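RNA 2',3'-cyclic phosphodiesterase (PDB 5H7E) belongs to the LigT-like members of the 2H phosphoesterase clan, a two-lobed fold in which helices pack on antiparallel strands. Local coordinates at residues 20-25 with 92-97; 44-49 with 110-115; 58-63 with 154-159. All coordinates share one frame; numbering follows the deposited sequence.

Interaction 1: residues 20-25 with 92-97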
# COMPACT_ATOMS: atom_id res chain seq x y z
N ALA A 20 11.15 -10.95 -1.07
CA ALA A 20 12.18 -11.81 -0.46
C ALA A 20 13.29 -10.98 0.16
O ALA A 20 13.65 -11.26 1.33
CB ALA A 20 12.73 -12.82 -1.48
N PRO A 21 13.89 -10.02 -0.52
CA PRO A 21 14.92 -9.23 0.17
C PRO A 21 14.35 -8.39 1.29
O PRO A 21 15.05 -8.12 2.28
CB PRO A 21 15.54 -8.39 -0.95
CG PRO A 21 14.50 -8.38 -2.07
CD PRO A 21 13.87 -9.72 -1.99
N LEU A 22 13.10 -7.99 1.20
CA LEU A 22 12.52 -7.27 2.33
C LEU A 22 12.41 -8.17 3.55
O LEU A 22 12.61 -7.75 4.69
CB LEU A 22 11.16 -6.70 1.96
CG LEU A 22 11.25 -5.58 0.88
CD1 LEU A 22 9.85 -5.09 0.58
CD2 LEU A 22 12.18 -4.41 1.34
N ALA A 23 11.99 -9.42 3.34
CA ALA A 23 11.91 -10.32 4.47
C ALA A 23 13.28 -10.57 5.07
O ALA A 23 13.39 -10.79 6.28
CB ALA A 23 11.32 -11.66 4.05
N GLU A 24 14.33 -10.61 4.22
CA GLU A 24 15.67 -10.78 4.76
C GLU A 24 16.04 -9.60 5.65
O GLU A 24 16.71 -9.78 6.67
CB GLU A 24 16.66 -10.94 3.63
CG GLU A 24 16.41 -12.21 2.83
CD GLU A 24 17.36 -12.42 1.68
OE1 GLU A 24 16.91 -12.89 0.61
OE2 GLU A 24 18.57 -12.11 1.85
N ALA A 25 15.60 -8.39 5.30
CA ALA A 25 15.84 -7.23 6.18
C ALA A 25 15.11 -7.37 7.50
O ALA A 25 15.59 -6.93 8.54
CB ALA A 25 15.41 -5.96 5.46
N TRP A 92 8.06 0.69 10.77
CA TRP A 92 9.32 0.66 10.05
C TRP A 92 8.92 0.35 8.61
O TRP A 92 8.15 -0.55 8.38
CB TRP A 92 10.20 -0.46 10.58
CG TRP A 92 11.58 -0.50 10.03
CD1 TRP A 92 12.43 0.55 9.88
CD2 TRP A 92 12.30 -1.65 9.59
NE1 TRP A 92 13.62 0.13 9.37
CE2 TRP A 92 13.57 -1.22 9.19
CE3 TRP A 92 12.00 -3.01 9.51
CZ2 TRP A 92 14.52 -2.09 8.70
CZ3 TRP A 92 12.94 -3.87 9.03
CH2 TRP A 92 14.19 -3.41 8.63
N PHE A 93 9.43 1.11 7.66
CA PHE A 93 9.02 0.91 6.27
C PHE A 93 10.21 1.12 5.34
O PHE A 93 11.27 1.60 5.75
CB PHE A 93 7.89 1.92 5.87
CG PHE A 93 8.32 3.38 5.98
CD1 PHE A 93 9.06 3.95 4.97
CD2 PHE A 93 7.93 4.14 7.06
CE1 PHE A 93 9.46 5.28 5.04
CE2 PHE A 93 8.36 5.47 7.16
CZ PHE A 93 9.11 6.02 6.14
N VAL A 94 10.04 0.67 4.10
CA VAL A 94 10.98 1.01 3.01
C VAL A 94 10.26 1.97 2.06
O VAL A 94 9.11 1.74 1.69
CB VAL A 94 11.51 -0.22 2.28
CG1 VAL A 94 10.38 -1.13 1.69
CG2 VAL A 94 12.49 0.17 1.16
N LYS A 95 10.95 3.07 1.71
CA LYS A 95 10.38 4.02 0.76
C LYS A 95 10.39 3.42 -0.65
O LYS A 95 11.33 2.72 -1.03
CB LYS A 95 11.21 5.29 0.79
CG LYS A 95 10.80 6.32 -0.26
CD LYS A 95 11.70 7.58 -0.05
CE LYS A 95 11.37 8.69 -1.01
NZ LYS A 95 11.33 8.15 -2.38
N THR A 96 9.35 3.74 -1.44
CA THR A 96 9.29 3.32 -2.84
C THR A 96 9.09 4.56 -3.68
O THR A 96 8.46 5.53 -3.23
CB THR A 96 8.15 2.35 -3.14
OG1 THR A 96 6.92 2.94 -2.65
CG2 THR A 96 8.33 1.05 -2.35
N GLU A 97 9.70 4.56 -4.88
CA GLU A 97 9.57 5.71 -5.79
C GLU A 97 9.18 5.17 -7.16
O GLU A 97 9.71 4.16 -7.58
CB GLU A 97 10.88 6.47 -5.91
CG GLU A 97 10.83 7.70 -6.81
CD GLU A 97 11.12 7.42 -8.29
OE1 GLU A 97 11.81 6.43 -8.60
OE2 GLU A 97 10.63 8.19 -9.15

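Interaction 2: residues 44-49 with 110-115. With SO4 (sulfate ion), chain D.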
# COMPACT_ATOMS: atom_id res chain seq x y z
N THR A 44 0.32 1.06 -0.37
CA THR A 44 -1.06 1.59 -0.29
C THR A 44 -1.13 2.95 -0.94
O THR A 44 -0.28 3.81 -0.71
CB THR A 44 -1.46 1.71 1.16
OG1 THR A 44 -1.35 0.42 1.75
CG2 THR A 44 -2.96 2.19 1.29
N LEU A 45 -2.19 3.17 -1.73
CA LEU A 45 -2.46 4.48 -2.32
C LEU A 45 -3.62 5.21 -1.62
O LEU A 45 -3.59 6.44 -1.54
CB LEU A 45 -2.80 4.32 -3.81
CG LEU A 45 -1.60 4.07 -4.75
CD1 LEU A 45 -1.11 2.71 -4.73
CD2 LEU A 45 -1.95 4.45 -6.21
N SER A 46 -4.62 4.49 -1.14
CA SER A 46 -5.68 5.11 -0.37
C SER A 46 -6.37 4.03 0.44
O SER A 46 -6.55 2.89 -0.03
CB SER A 46 -6.72 5.77 -1.30
OG SER A 46 -7.64 6.50 -0.48
N TYR A 47 -6.77 4.38 1.65
CA TYR A 47 -7.46 3.46 2.55
C TYR A 47 -8.86 3.99 2.81
O TYR A 47 -9.04 5.16 3.14
CB TYR A 47 -6.66 3.34 3.86
CG TYR A 47 -7.39 2.63 4.95
CD1 TYR A 47 -7.78 1.33 4.80
CD2 TYR A 47 -7.70 3.29 6.13
CE1 TYR A 47 -8.49 0.68 5.79
CE2 TYR A 47 -8.39 2.63 7.15
CZ TYR A 47 -8.78 1.36 6.96
OH TYR A 47 -9.48 0.71 7.98
N LEU A 48 -9.85 3.10 2.66
CA LEU A 48 -11.28 3.43 2.73
C LEU A 48 -11.90 2.59 3.82
O LEU A 48 -12.28 1.42 3.60
CB LEU A 48 -11.94 3.12 1.37
CG LEU A 48 -11.42 3.90 0.14
CD1 LEU A 48 -10.08 3.42 -0.39
CD2 LEU A 48 -12.41 3.74 -0.99
N PRO A 49 -12.07 3.14 5.01
CA PRO A 49 -12.40 2.29 6.17
C PRO A 49 -13.80 1.73 6.18
O PRO A 49 -14.06 0.76 6.90
CB PRO A 49 -12.19 3.24 7.36
CG PRO A 49 -12.30 4.63 6.77
CD PRO A 49 -11.74 4.53 5.39
N ALA A 110 -8.65 12.04 -4.99
CA ALA A 110 -9.63 13.02 -5.42
C ALA A 110 -10.88 12.35 -5.98
O ALA A 110 -11.99 12.85 -5.77
CB ALA A 110 -9.01 13.95 -6.47
N GLY A 111 -10.70 11.28 -6.77
CA GLY A 111 -11.86 10.61 -7.34
C GLY A 111 -12.73 9.96 -6.28
O GLY A 111 -13.95 9.94 -6.40
N ILE A 112 -12.10 9.40 -5.26
CA ILE A 112 -12.85 8.76 -4.20
C ILE A 112 -13.70 9.81 -3.48
O ILE A 112 -14.86 9.56 -3.18
CB ILE A 112 -11.93 8.05 -3.20
CG1 ILE A 112 -11.19 6.92 -3.89
CG2 ILE A 112 -12.73 7.50 -2.03
CD1 ILE A 112 -10.08 6.34 -3.05
N ARG A 113 -13.12 10.97 -3.23
CA ARG A 113 -13.81 12.07 -2.57
C ARG A 113 -14.97 12.56 -3.42
O ARG A 113 -16.04 12.86 -2.91
CB ARG A 113 -12.83 13.22 -2.38
CG ARG A 113 -13.25 14.35 -1.46
CD ARG A 113 -12.07 15.28 -1.16
NE ARG A 113 -10.78 14.60 -1.33
CZ ARG A 113 -9.59 15.04 -0.91
NH1 ARG A 113 -9.49 16.17 -0.23
NH2 ARG A 113 -8.51 14.31 -1.15
N GLU A 114 -14.74 12.62 -4.72
CA GLU A 114 -15.75 13.09 -5.66
C GLU A 114 -16.97 12.16 -5.60
O GLU A 114 -18.09 12.59 -5.80
CB GLU A 114 -15.16 13.26 -7.06
CG GLU A 114 -14.29 14.51 -7.16
CD GLU A 114 -13.31 14.50 -8.32
OE1 GLU A 114 -13.40 13.61 -9.19
OE2 GLU A 114 -12.43 15.38 -8.36
N LEU A 115 -16.72 10.87 -5.39
CA LEU A 115 -17.79 9.88 -5.24
C LEU A 115 -18.49 9.99 -3.90
O LEU A 115 -19.48 9.30 -3.70
CB LEU A 115 -17.22 8.46 -5.40
CG LEU A 115 -16.80 8.12 -6.83
CD1 LEU A 115 -15.99 6.87 -6.86
CD2 LEU A 115 -18.04 8.02 -7.78
S SO4 D . 0.30 0.89 5.37
O1 SO4 D . -0.90 0.68 6.15
O2 SO4 D . 1.24 1.66 6.20
O3 SO4 D . 0.76 -0.45 5.01
O4 SO4 D . 0.06 1.63 4.18

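Interaction 3: residues 58-63 with 154-159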
# COMPACT_ATOMS: atom_id res chain seq x y z
N ASP A 58 -18.69 1.66 -8.28
CA ASP A 58 -18.10 2.97 -8.60
C ASP A 58 -16.59 2.97 -8.40
O ASP A 58 -15.86 3.60 -9.17
CB ASP A 58 -18.69 4.09 -7.75
CG ASP A 58 -20.15 4.41 -8.12
OD1 ASP A 58 -20.59 4.09 -9.26
OD2 ASP A 58 -20.84 5.01 -7.26
N LEU A 59 -16.13 2.33 -7.33
CA LEU A 59 -14.69 2.29 -7.06
C LEU A 59 -13.96 1.49 -8.13
O LEU A 59 -12.79 1.78 -8.44
CB LEU A 59 -14.42 1.68 -5.68
CG LEU A 59 -14.92 2.57 -4.54
CD1 LEU A 59 -14.76 1.82 -3.22
CD2 LEU A 59 -14.10 3.90 -4.42
N LYS A 60 -14.60 0.45 -8.65
CA LYS A 60 -13.99 -0.34 -9.72
C LYS A 60 -13.91 0.46 -11.01
O LYS A 60 -12.91 0.40 -11.72
CB LYS A 60 -14.78 -1.64 -9.94
CG LYS A 60 -14.49 -2.68 -8.86
CD LYS A 60 -15.45 -3.87 -8.88
CE LYS A 60 -15.32 -4.68 -10.15
NZ LYS A 60 -16.21 -5.91 -10.11
N ARG A 61 -14.96 1.20 -11.33
CA ARG A 61 -14.93 2.06 -12.50
C ARG A 61 -13.84 3.12 -12.36
O ARG A 61 -13.20 3.47 -13.35
CB ARG A 61 -16.30 2.72 -12.68
CG ARG A 61 -17.36 1.78 -13.12
CD ARG A 61 -18.65 2.58 -13.46
NE ARG A 61 -19.84 1.73 -13.49
CZ ARG A 61 -20.78 1.68 -12.54
NH1 ARG A 61 -20.71 2.44 -11.45
NH2 ARG A 61 -21.81 0.86 -12.69
N LEU A 62 -13.69 3.69 -11.16
CA LEU A 62 -12.63 4.68 -10.94
C LEU A 62 -11.25 4.06 -11.14
O LEU A 62 -10.39 4.65 -11.81
CB LEU A 62 -12.77 5.27 -9.54
CG LEU A 62 -11.66 6.26 -9.13
CD1 LEU A 62 -11.72 7.53 -10.03
CD2 LEU A 62 -11.94 6.57 -7.68
N GLY A 63 -11.03 2.86 -10.62
CA GLY A 63 -9.74 2.20 -10.81
C GLY A 63 -9.44 1.95 -12.27
O GLY A 63 -8.33 2.23 -12.75
N LEU A 154 -3.11 -1.93 -10.72
CA LEU A 154 -3.48 -1.39 -9.42
C LEU A 154 -4.50 -2.36 -8.86
O LEU A 154 -5.30 -2.89 -9.63
CB LEU A 154 -4.11 -0.01 -9.60
CG LEU A 154 -4.63 0.66 -8.29
CD1 LEU A 154 -3.52 0.92 -7.34
CD2 LEU A 154 -5.39 1.95 -8.59
N THR A 155 -4.44 -2.64 -7.56
CA THR A 155 -5.36 -3.63 -7.01
C THR A 155 -6.28 -2.96 -5.99
O THR A 155 -5.83 -2.16 -5.17
CB THR A 155 -4.60 -4.76 -6.36
OG1 THR A 155 -3.79 -5.43 -7.36
CG2 THR A 155 -5.59 -5.77 -5.67
N LEU A 156 -7.57 -3.34 -6.02
CA LEU A 156 -8.49 -2.96 -4.95
C LEU A 156 -8.65 -4.15 -4.02
O LEU A 156 -9.09 -5.21 -4.45
CB LEU A 156 -9.83 -2.50 -5.54
CG LEU A 156 -10.95 -2.18 -4.52
CD1 LEU A 156 -10.60 -0.93 -3.74
CD2 LEU A 156 -12.35 -1.96 -5.23
N TYR A 157 -8.23 -4.00 -2.77
CA TYR A 157 -8.27 -5.05 -1.75
C TYR A 157 -9.39 -4.80 -0.77
O TYR A 157 -9.75 -3.65 -0.49
CB TYR A 157 -6.95 -5.04 -0.94
CG TYR A 157 -5.73 -5.50 -1.68
CD1 TYR A 157 -5.46 -6.86 -1.80
CD2 TYR A 157 -4.86 -4.58 -2.26
CE1 TYR A 157 -4.30 -7.29 -2.45
CE2 TYR A 157 -3.72 -5.00 -2.94
CZ TYR A 157 -3.45 -6.35 -3.01
OH TYR A 157 -2.32 -6.75 -3.69
N ARG A 158 -9.89 -5.88 -0.18
CA ARG A 158 -10.72 -5.78 1.01
C ARG A 158 -9.92 -6.36 2.17
O ARG A 158 -9.30 -7.41 2.04
CB ARG A 158 -11.99 -6.54 0.84
CG ARG A 158 -12.88 -6.50 2.05
CD ARG A 158 -14.15 -7.23 1.78
NE ARG A 158 -14.89 -7.39 3.02
CZ ARG A 158 -15.95 -8.17 3.15
NH1 ARG A 158 -16.41 -8.84 2.09
NH2 ARG A 158 -16.56 -8.26 4.32
N SER A 159 -10.00 -5.70 3.32
CA SER A 159 -9.36 -6.18 4.54
C SER A 159 -10.37 -6.85 5.46
O SER A 159 -11.44 -6.30 5.73
CB SER A 159 -8.65 -5.02 5.24
OG SER A 159 -8.12 -5.46 6.49

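Interaction 1: residues 20-25 with 92-97
Leu22 of helix 16-26 and Val94 of strand 91-97 mark the point where the two backbones come nearest, 8.4 Å from CA to CA, a spacing bridged mainly by side chains. The case illustrates how a helix can be joined to a sheet by packing, with no hydrogen bond between residues 20-25 and 92-97. Leu22 and Val94 meet at about a right angle, with both methyls of the leucine fork close to one valine methyl: Leu22 CD2 lies 3.8 Å from Val94 CG1, and Leu22 CD1 lies 4.1 Å from the same atom. The valine methyl reaches them because it occupies the place between its own backbone N and carbonyl carbon (chi1 56°). One turn further along the helix, Ala25 faces the strand and meets the six-membered ring of Trp92. The indole presents its edge here, with CH2 3.8 Å from Ala25 O, which lies near the ring plane, and 4.2 Å from Ala25 CB. Trp92 also stacks on Tyr82, and Leu22 rests on Ile128 and Leu130 of strand 127-132. Since all four residues are buried, the attraction probably comes chiefly from dispersion and the exclusion of water; the ring edge turned to a carbonyl oxygen would add at most a weak electrostatic term.

Interaction 2: residues 44-49 with 110-115
Leu48 and Ile112 reach toward each other tip to tip, the leucine from strand 42-48 and the isoleucine from helix 101-114. Each uses two methyls: Leu48 CD2 lies 3.9 Å from Ile112 CG2, and Leu48 CD1 is equally far from Ile112 CD1. Ile112 CG1 stands anti to its carbonyl carbon (chi1 -64°) and the chain then runs on extended, so that CD1 carries past the leucine to Ser46. There the methyl ends 3.5 Å from Ser46 OG and 3.8 Å from Ser46 CB, an apolar group laid against a hydroxyl. The buried hydroxyl has its polar partner elsewhere, in a hydrogen bond with Asp121 OD2, while the other oxygen of that carboxylate takes the backbone N-H of Tyr47. Ser46 and Leu48 can both face the helix because they stand two apart on a strand, with Tyr47 pointing the other way between them. Ser46 is also part of a classic beta bulge, in which it and Leu45 both face Tyr10 of strand 6-13. Leu45 lies against Leu101, Leu104 and Leu108 of the same helix. Thr44, the residue before Leu45, is the threonine of one of the two His-x-Thr motifs that give the 2H family its name. Its OG1 lies 3.1 Å from O4 of a sulfate ion, a distance that fits a hydrogen bond, though this is not settled, since a glycerol offers a weak alternative; Thr129 OG1 and His127 NE2, from the other motif, hydrogen-bond to the same ion.

Interaction 3: residues 58-63 with 154-159
This is an apolar helix-on-sheet contact, in which helix 56-67 lies on strand 148-160 in one lobe of the LigT-like 2H phosphoesterase fold. The two backbones approach to 7.7 Å between the CA atoms of Lys60 and Leu156, and the leucine carries the contact from the strand side. With its CG anti to the backbone N (chi1 175°), Leu156 sends CD2 against the roots of two successive helix residues, 4.2 Å from Leu59 CB and 4.3 Å from Lys60 CG. Only the aliphatic base of the lysine takes part, for its amine leads away to a long, weak ion pair with Glu57. Leu156 also touches Phe174 of strand 167-175. Gly63, one turn on from Leu59, presents bare backbone on the side facing Leu154. Leu59 is tied to the sheet by its backbone as well, since its carbonyl oxygen accepts a hydrogen bond from Tyr10 OH. On the helix itself Asp58 links two arginines: OD2 pairs with Arg55 NH1, whereas the guanidinium of Arg61 turns its edge, in plane, to the carboxylate and brings NH1 to 2.7 Å from Asp58 OD1.

Overall arrangement
Read from the N terminus, the chain lays down 20-25, 44-49 and 58-63 before any of their partners appears; 92-97, 110-115 and 154-159 then close the three loops in the same order. Every pair therefore crosses and none nests. Interaction 1 ties helix 16-26 to strand 91-97 on one side of the chain's centre. On the other side, interaction 2 ties helix 101-114 to strand 42-48 and interaction 3 ties helix 56-67 to strand 148-160, their centres only 9 Å apart. These two meet directly: Leu62 CD2 lies 3.7 Å from Ile112 N, so the two helices pack against each other. Strand 91-97 and helix 101-114, consecutive in the chain, thus serve opposite sides.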